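Side-chain contacts in uracil-DNA glycosylase (Nitratifractor salsuginis, PDB 5X3G), which belongs to the uracil-DNA glycosylase superfamily, whose members are compact alpha/beta proteins with a central parallel beta-sheet flanked by helices: residues 77-82 with 177-182; 84-87 with 93-96; 117-122 with 157-162. One frame throughout, in Å; residues are numbered along the deposited sequence.

Interaction 1 (77-82 with 177-182)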
loop_
_atom_site.group_PDB
_atom_site.type_symbol
_atom_site.label_atom_id
_atom_site.label_comp_id
_atom_site.label_asym_id
_atom_site.label_seq_id
_atom_site.Cartn_x
_atom_site.Cartn_y
_atom_site.Cartn_z
ATOM N N GLY A 77 -1.229 2.161 -4.803
ATOM C CA GLY A 77 -1.514 3.560 -4.588
ATOM C C GLY A 77 -0.752 4.389 -5.608
ATOM O O GLY A 77 0.020 3.861 -6.410
ATOM N N GLN A 78 -0.988 5.699 -5.573
ATOM C CA GLN A 78 -0.306 6.599 -6.498
ATOM C C GLN A 78 1.128 6.863 -6.060
ATOM O O GLN A 78 2.079 6.421 -6.709
ATOM C CB GLN A 78 -1.069 7.919 -6.629
ATOM C CG GLN A 78 -2.215 7.868 -7.618
ATOM C CD GLN A 78 -1.726 7.855 -9.054
ATOM O OE1 GLN A 78 -1.455 6.796 -9.622
ATOM N NE2 GLN A 78 -1.602 9.038 -9.645
ATOM N N ASP A 79 1.283 7.583 -4.956
ATOM C CA ASP A 79 2.589 7.981 -4.455
ATOM C C ASP A 79 2.438 8.283 -2.970
ATOM O O ASP A 79 1.309 8.359 -2.462
ATOM C CB ASP A 79 3.136 9.194 -5.235
ATOM C CG ASP A 79 2.333 10.459 -4.999
ATOM O OD1 ASP A 79 1.118 10.356 -4.733
ATOM O OD2 ASP A 79 2.919 11.557 -5.098
ATOM N N PRO A 80 3.547 8.427 -2.235
ATOM C CA PRO A 80 3.445 8.620 -0.783
ATOM C C PRO A 80 2.544 9.789 -0.405
ATOM O O PRO A 80 2.346 10.729 -1.179
ATOM C CB PRO A 80 4.894 8.876 -0.360
ATOM C CG PRO A 80 5.695 8.141 -1.357
ATOM C CD PRO A 80 4.952 8.256 -2.655
ATOM N N TYR A 81 1.994 9.712 0.803
ATOM C CA TYR A 81 1.155 10.781 1.314
ATOM C C TYR A 81 1.966 12.074 1.426
ATOM O O TYR A 81 3.150 12.044 1.770
ATOM C CB TYR A 81 0.579 10.399 2.676
ATOM C CG TYR A 81 -0.531 9.368 2.625
ATOM C CD1 TYR A 81 -1.735 9.647 1.993
ATOM C CD2 TYR A 81 -0.379 8.123 3.225
ATOM C CE1 TYR A 81 -2.756 8.713 1.952
ATOM C CE2 TYR A 81 -1.397 7.182 3.187
ATOM C CZ TYR A 81 -2.581 7.483 2.552
ATOM O OH TYR A 81 -3.595 6.553 2.510
ATOM N N PRO A 82 1.346 13.231 1.154
ATOM C CA PRO A 82 2.104 14.493 1.103
ATOM C C PRO A 82 2.620 14.971 2.455
ATOM O O PRO A 82 3.013 16.133 2.597
ATOM C CB PRO A 82 1.084 15.488 0.528
ATOM C CG PRO A 82 -0.010 14.640 -0.078
ATOM C CD PRO A 82 -0.063 13.414 0.768
ATOM N N GLU A 177 3.417 19.226 -6.810
ATOM C CA GLU A 177 3.598 19.622 -8.198
ATOM C C GLU A 177 4.365 18.565 -8.981
ATOM O O GLU A 177 4.049 18.292 -10.145
ATOM C CB GLU A 177 4.329 20.964 -8.263
ATOM C CG GLU A 177 3.655 22.146 -7.546
ATOM C CD GLU A 177 3.542 21.972 -6.041
ATOM O OE1 GLU A 177 4.560 22.150 -5.341
ATOM O OE2 GLU A 177 2.432 21.668 -5.560
ATOM N N GLU A 178 5.370 17.959 -8.358
ATOM C CA GLU A 178 6.296 17.066 -9.037
ATOM C C GLU A 178 5.838 15.613 -9.037
ATOM O O GLU A 178 6.597 14.742 -9.474
ATOM C CB GLU A 178 7.682 17.195 -8.392
ATOM C CG GLU A 178 8.114 18.654 -8.226
ATOM C CD GLU A 178 9.456 18.826 -7.541
ATOM O OE1 GLU A 178 9.619 18.335 -6.406
ATOM O OE2 GLU A 178 10.348 19.471 -8.134
ATOM N N SER A 179 4.608 15.336 -8.592
ATOM C CA SER A 179 4.162 13.953 -8.441
ATOM C C SER A 179 4.020 13.253 -9.787
ATOM O O SER A 179 4.428 12.094 -9.936
ATOM C CB SER A 179 2.841 13.909 -7.673
ATOM O OG SER A 179 3.021 14.288 -6.320
ATOM N N ARG A 180 3.432 13.930 -10.778
ATOM C CA ARG A 180 3.290 13.326 -12.100
ATOM C C ARG A 180 4.647 12.937 -12.674
ATOM O O ARG A 180 4.815 11.831 -13.210
ATOM C CB ARG A 180 2.563 14.288 -13.041
ATOM N N ARG A 181 5.634 13.831 -12.554
ATOM C CA ARG A 181 6.977 13.532 -13.038
ATOM C C ARG A 181 7.568 12.320 -12.328
ATOM O O ARG A 181 8.222 11.483 -12.961
ATOM C CB ARG A 181 7.882 14.749 -12.856
ATOM N N HIS A 182 7.350 12.209 -11.016
ATOM C CA HIS A 182 7.894 11.073 -10.277
ATOM C C HIS A 182 7.239 9.766 -10.704
ATOM O O HIS A 182 7.929 8.763 -10.918
ATOM C CB HIS A 182 7.732 11.293 -8.772
ATOM C CG HIS A 182 8.680 12.305 -8.205
ATOM N ND1 HIS A 182 10.047 12.140 -8.235
ATOM C CD2 HIS A 182 8.457 13.487 -7.585
ATOM C CE1 HIS A 182 10.627 13.181 -7.665
ATOM N NE2 HIS A 182 9.685 14.013 -7.262
#
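Asp79 and Ser179 meet through a single polar contact, a hydrogen bond in which the serine hydroxyl OG donates to the aspartate OD2 at 3.0 Å. The hydroxyl comes in on the syn side of OD2, tilted 25° out of the carboxylate plane. Asp79 reaches it with CG lodged between the backbone N and the carbonyl carbon (chi1 67°), which carries the carboxylate out from the loop toward the helix. Serine suits the place because its short side chain keeps the one hydroxyl proton close to the helix start, where it goes mainly to Asp79 and only weakly to the backbone oxygen of Ser175.

Van der Waals contact adds little: Ser179 CB stands 3.5 Å from Asp79 OD2, and the backbones stay well apart, CA of Asp79 being 7.4 Å from CA of Ser179.

On the helix side, Glu178 at the N-cap position accepts at its O from His182 N at 3.1 Å, while the imidazole of His182 is held at both nitrogens, by Tyr42 and Thr174.

Residues 77-81 spell Gly-Gln-Asp-Pro-Tyr, a signature of this family. They leave the end of strand 73-77, where backbone bonds join Gly77 to Leu167 and Met169, next to strand 164-168, so the contact ties the loop after an inner strand to the first turn of helix 179-196.

Interaction 2 (84-87 with 93-96)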
loop_
_atom_site.group_PDB
_atom_site.type_symbol
_atom_site.label_atom_id
_atom_site.label_comp_id
_atom_site.label_asym_id
_atom_site.label_seq_id
_atom_site.Cartn_x
_atom_site.Cartn_y
_atom_site.Cartn_z
ATOM N N PRO A 84 5.104 14.302 5.948
ATOM C CA PRO A 84 6.267 13.542 6.439
ATOM C C PRO A 84 5.909 12.448 7.430
ATOM O O PRO A 84 6.439 11.336 7.332
ATOM C CB PRO A 84 7.146 14.627 7.077
ATOM C CG PRO A 84 6.723 15.898 6.423
ATOM C CD PRO A 84 5.259 15.753 6.147
ATOM N N GLU A 85 5.013 12.726 8.376
ATOM C CA GLU A 85 4.629 11.716 9.351
ATOM C C GLU A 85 3.651 10.692 8.784
ATOM O O GLU A 85 3.460 9.635 9.394
ATOM C CB GLU A 85 4.029 12.383 10.594
ATOM C CG GLU A 85 2.691 13.079 10.377
ATOM C CD GLU A 85 2.804 14.463 9.754
ATOM O OE1 GLU A 85 3.923 14.868 9.377
ATOM O OE2 GLU A 85 1.764 15.149 9.647
ATOM N N SER A 86 3.042 10.971 7.628
ATOM C CA SER A 86 2.101 10.044 7.007
ATOM C C SER A 86 2.763 9.046 6.069
ATOM O O SER A 86 2.304 7.902 5.975
ATOM C CB SER A 86 1.035 10.810 6.221
ATOM O OG SER A 86 -0.044 11.201 7.046
ATOM N N ALA A 87 3.810 9.452 5.354
ATOM C CA ALA A 87 4.457 8.600 4.362
ATOM C C ALA A 87 5.462 7.689 5.053
ATOM O O ALA A 87 6.451 8.166 5.619
ATOM C CB ALA A 87 5.144 9.443 3.290
ATOM N N ILE A 93 -1.471 2.860 3.763
ATOM C CA ILE A 93 -1.250 2.970 5.202
ATOM C C ILE A 93 -0.763 4.376 5.528
ATOM O O ILE A 93 0.332 4.778 5.122
ATOM C CB ILE A 93 -0.248 1.920 5.696
ATOM C CG1 ILE A 93 -0.698 0.520 5.290
ATOM C CG2 ILE A 93 -0.117 1.992 7.205
ATOM C CD1 ILE A 93 -2.044 0.116 5.856
ATOM N N ASP A 94 -1.564 5.116 6.289
ATOM C CA ASP A 94 -1.228 6.482 6.671
ATOM C C ASP A 94 -0.502 6.467 8.011
ATOM O O ASP A 94 -1.080 6.087 9.035
ATOM C CB ASP A 94 -2.488 7.347 6.743
ATOM C CG ASP A 94 -2.175 8.828 6.862
ATOM O OD1 ASP A 94 -1.278 9.197 7.648
ATOM O OD2 ASP A 94 -2.826 9.634 6.164
ATOM N N GLY A 95 0.756 6.906 8.005
ATOM C CA GLY A 95 1.588 6.906 9.194
ATOM C C GLY A 95 1.138 7.849 10.293
ATOM O O GLY A 95 1.672 7.764 11.403
ATOM N N ARG A 96 0.194 8.753 10.014
ATOM C CA ARG A 96 -0.364 9.573 11.087
ATOM C C ARG A 96 -1.203 8.745 12.045
ATOM O O ARG A 96 -1.251 9.043 13.244
ATOM C CB ARG A 96 -1.222 10.706 10.525
ATOM C CG ARG A 96 -0.449 11.882 9.990
ATOM C CD ARG A 96 -1.375 13.021 9.602
ATOM N NE ARG A 96 -2.150 13.493 10.745
ATOM C CZ ARG A 96 -1.704 14.366 11.644
ATOM N NH1 ARG A 96 -0.483 14.870 11.534
ATOM N NH2 ARG A 96 -2.481 14.737 12.653
#
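Glu85 and Arg96 run alongside each other in the same direction, between two turns of one long loop, the later of which holds an Asx turn at Asp94. Arg96 can be followed outward. Its CB and CG both run past Ser86 OG, CG the nearer at 3.0 Å, and CG also packs against Glu85 CG at 3.4 Å, aliphatic stem on aliphatic stem. CD lies 3.8 Å from Glu85 OE2. The chain then bends at chi3 (60°), which swings the guanidinium over to the glutamate, and NH1 donates to Glu85 OE2 in a salt bridge of 2.9 Å (N-H...O 144°). OE2 lies near the guanidinium plane; NH1 meets it on the anti side, tilted out of the carboxylate plane, the two groups being turned 75° apart. NH2 pairs with Glu109, so the arginine, with several N-H groups, joins two carboxylates.

Between the backbones, Gly95 N donates to Ser86 O at 2.7 Å; glycine suits this place because the carbonyls of Glu85 and Ser86 press in where a side chain would start. Ser86 OG also bonds to Asp94 OD1, though its very short modelled length is doubtful, and Arg83 reaches both residues. The Asx turn itself closes where Arg96 N donates to the anti lone pair of Asp94 OD1, 2.8 Å away.

Interaction 3 (117-122 with 157-162)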
loop_
_atom_site.group_PDB
_atom_site.type_symbol
_atom_site.label_atom_id
_atom_site.label_comp_id
_atom_site.label_asym_id
_atom_site.label_seq_id
_atom_site.Cartn_x
_atom_site.Cartn_y
_atom_site.Cartn_z
ATOM N N ARG A 117 -10.832 5.581 6.804
ATOM C CA ARG A 117 -12.093 5.579 7.539
ATOM C C ARG A 117 -13.106 4.655 6.873
ATOM O O ARG A 117 -13.631 3.720 7.499
ATOM C CB ARG A 117 -12.637 7.009 7.631
ATOM C CG ARG A 117 -13.950 7.149 8.387
ATOM C CD ARG A 117 -14.413 8.606 8.465
ATOM N NE ARG A 117 -14.965 9.095 7.202
ATOM C CZ ARG A 117 -14.547 10.188 6.567
ATOM N NH1 ARG A 117 -13.571 10.926 7.076
ATOM N NH2 ARG A 117 -15.117 10.550 5.427
ATOM N N ASN A 118 -13.364 4.883 5.583
ATOM C CA ASN A 118 -14.375 4.091 4.893
ATOM C C ASN A 118 -13.939 2.642 4.719
ATOM O O ASN A 118 -14.781 1.738 4.765
ATOM C CB ASN A 118 -14.706 4.726 3.544
ATOM C CG ASN A 118 -15.415 6.061 3.688
ATOM O OD1 ASN A 118 -16.170 6.275 4.636
ATOM N ND2 ASN A 118 -15.178 6.965 2.743
ATOM N N PHE A 119 -12.639 2.395 4.533
ATOM C CA PHE A 119 -12.163 1.020 4.409
ATOM C C PHE A 119 -12.352 0.256 5.710
ATOM O O PHE A 119 -12.719 -0.924 5.698
ATOM C CB PHE A 119 -10.690 0.998 3.991
ATOM C CG PHE A 119 -10.142 -0.389 3.781
ATOM C CD1 PHE A 119 -10.205 -0.983 2.534
ATOM C CD2 PHE A 119 -9.562 -1.100 4.821
ATOM C CE1 PHE A 119 -9.709 -2.259 2.328
ATOM C CE2 PHE A 119 -9.064 -2.377 4.617
ATOM C CZ PHE A 119 -9.138 -2.954 3.370
ATOM N N ILE A 120 -12.101 0.912 6.843
ATOM C CA ILE A 120 -12.240 0.249 8.134
ATOM C C ILE A 120 -13.707 -0.013 8.446
ATOM O O ILE A 120 -14.065 -1.090 8.943
ATOM C CB ILE A 120 -11.561 1.082 9.235
ATOM C CG1 ILE A 120 -10.037 1.048 9.070
ATOM C CG2 ILE A 120 -11.974 0.580 10.609
ATOM C CD1 ILE A 120 -9.313 2.025 9.968
ATOM N N LYS A 121 -14.582 0.956 8.159
ATOM C CA LYS A 121 -16.013 0.689 8.290
ATOM C C LYS A 121 -16.444 -0.467 7.391
ATOM O O LYS A 121 -17.232 -1.326 7.806
ATOM C CB LYS A 121 -16.820 1.946 7.968
ATOM C CG LYS A 121 -16.716 3.043 9.008
ATOM C CD LYS A 121 -17.560 4.238 8.605
ATOM C CE LYS A 121 -17.384 5.394 9.567
ATOM N NZ LYS A 121 -18.245 6.546 9.179
HETATM N N MSE A 122 -15.945 -0.498 6.155
HETATM C CA MSE A 122 -16.224 -1.573 5.198
HETATM C C MSE A 122 -15.829 -2.922 5.788
HETATM O O MSE A 122 -16.590 -3.883 5.705
HETATM C CB MSE A 122 -15.480 -1.325 3.868
HETATM C CG MSE A 122 -15.683 -2.392 2.766
HETATM SE SE MSE A 122 -14.714 -4.079 3.047
HETATM C CE MSE A 122 -12.883 -3.424 2.911
ATOM N N GLU A 157 0.235 -5.077 9.215
ATOM C CA GLU A 157 0.736 -6.436 9.397
ATOM C C GLU A 157 -0.266 -7.470 8.905
ATOM O O GLU A 157 0.122 -8.509 8.362
ATOM C CB GLU A 157 1.065 -6.678 10.871
ATOM C CG GLU A 157 2.286 -5.927 11.372
ATOM C CD GLU A 157 2.464 -6.049 12.874
ATOM O OE1 GLU A 157 1.471 -6.336 13.575
ATOM O OE2 GLU A 157 3.601 -5.858 13.354
ATOM N N ASN A 158 -1.562 -7.207 9.087
ATOM C CA ASN A 158 -2.577 -8.142 8.614
ATOM C C ASN A 158 -2.700 -8.116 7.095
ATOM O O ASN A 158 -2.970 -9.156 6.484
ATOM C CB ASN A 158 -3.927 -7.837 9.260
ATOM C CG ASN A 158 -3.980 -8.236 10.721
ATOM O OD1 ASN A 158 -3.106 -8.951 11.219
ATOM N ND2 ASN A 158 -5.020 -7.789 11.414
ATOM N N PHE A 159 -2.535 -6.945 6.473
ATOM C CA PHE A 159 -2.387 -6.902 5.021
ATOM C C PHE A 159 -1.276 -7.838 4.572
ATOM O O PHE A 159 -1.446 -8.628 3.636
ATOM C CB PHE A 159 -2.083 -5.481 4.547
ATOM C CG PHE A 159 -3.297 -4.657 4.247
ATOM C CD1 PHE A 159 -4.153 -5.004 3.215
ATOM C CD2 PHE A 159 -3.559 -3.507 4.972
ATOM C CE1 PHE A 159 -5.264 -4.233 2.932
ATOM C CE2 PHE A 159 -4.664 -2.733 4.693
ATOM C CZ PHE A 159 -5.520 -3.096 3.668
ATOM N N GLU A 160 -0.119 -7.758 5.237
ATOM C CA GLU A 160 1.007 -8.589 4.823
ATOM C C GLU A 160 0.762 -10.068 5.110
ATOM O O GLU A 160 1.192 -10.924 4.329
ATOM C CB GLU A 160 2.288 -8.099 5.495
ATOM C CG GLU A 160 2.712 -6.724 4.997
ATOM C CD GLU A 160 3.961 -6.202 5.668
ATOM O OE1 GLU A 160 4.077 -6.350 6.902
ATOM O OE2 GLU A 160 4.824 -5.638 4.960
ATOM N N ARG A 161 0.070 -10.388 6.208
ATOM C CA ARG A 161 -0.295 -11.777 6.477
ATOM C C ARG A 161 -1.145 -12.352 5.356
ATOM O O ARG A 161 -1.031 -13.541 5.035
ATOM C CB ARG A 161 -1.048 -11.891 7.804
ATOM C CG ARG A 161 -0.193 -11.782 9.053
ATOM C CD ARG A 161 -1.030 -12.104 10.280
ATOM N NE ARG A 161 -0.233 -12.253 11.493
ATOM C CZ ARG A 161 0.081 -11.252 12.307
ATOM N NH1 ARG A 161 -0.331 -10.023 12.032
ATOM N NH2 ARG A 161 0.805 -11.480 13.394
ATOM N N SER A 162 -1.998 -11.527 4.754
ATOM C CA SER A 162 -2.831 -11.939 3.637
ATOM C C SER A 162 -2.102 -11.863 2.302
ATOM O O SER A 162 -2.729 -12.068 1.259
ATOM C CB SER A 162 -4.101 -11.087 3.596
ATOM O OG SER A 162 -4.877 -11.294 4.767
#
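Phe119 and Phe159 reach toward each other from opposite directions, joining helix 114-126 to helix 152-161 within the helical layers that surround the central parallel sheet of this alpha/beta fold. Their para carbons touch, Phe119 CZ lying 3.6 Å from Phe159 CZ. The rings form an oblique aromatic pair, with centroids 5.7 Å apart and planes inclined at 33°. The contact spreads slightly around that point, since Phe119 CE2 is 3.7 Å from Phe159 CZ.

The two side chains arrive by different routes. In Phe119 the CB already leads toward the other helix, and with CG anti to the backbone N (chi1 -177°), the ring is carried on in that direction. In Phe159 the CB leaves the helix at a slant to the line of contact, and the first torsion brings the ring round, with chi1 (-89°) turned well beyond the usual value. Phenylalanine suits both places: the flat, rigid side chain spans a wide interhelical distance and asks for no polar partner in a buried setting, whereas the neighbouring Asn158 turns its ND2 to Leu251 O near the end of the modelled chain.

Phe119 also makes edge-to-face pairs with Phe92 and Phe246, while Phe159 rests on Val164 and Leu166; the aromatic pair thus links helix 114-126, through Phe159, to strand 164-168. Met122, present as selenomethionine, lies one turn after Phe119 and folds back through two bends. It brings CE over one face of the Phe119 ring, 3.4 Å above the plane and shifted toward the rim.

Interaction 1 spans the longest piece of chain, and the other two fall within it, interaction 2 closing before interaction 3 opens. Interaction 2 follows directly on the Gly-Gln-Asp-Pro-Tyr loop, and its centre is about 14 Å from that of interaction 1; Tyr81, two residues after Asp79, packs on Ser86, Ala87, Ile93 and Asp94. About 16 Å between centres separates interactions 2 and 3, which touch where Ile93 CD1 lies 4.0 Å from Phe159 CD2. Interactions 1 and 3, about 23 Å apart between centres, lie on opposite sides of the chain's centre. The loop after strand 73-77 thus connects helix 179-196 with the buried aromatic packing of helices 152-161 and 114-126.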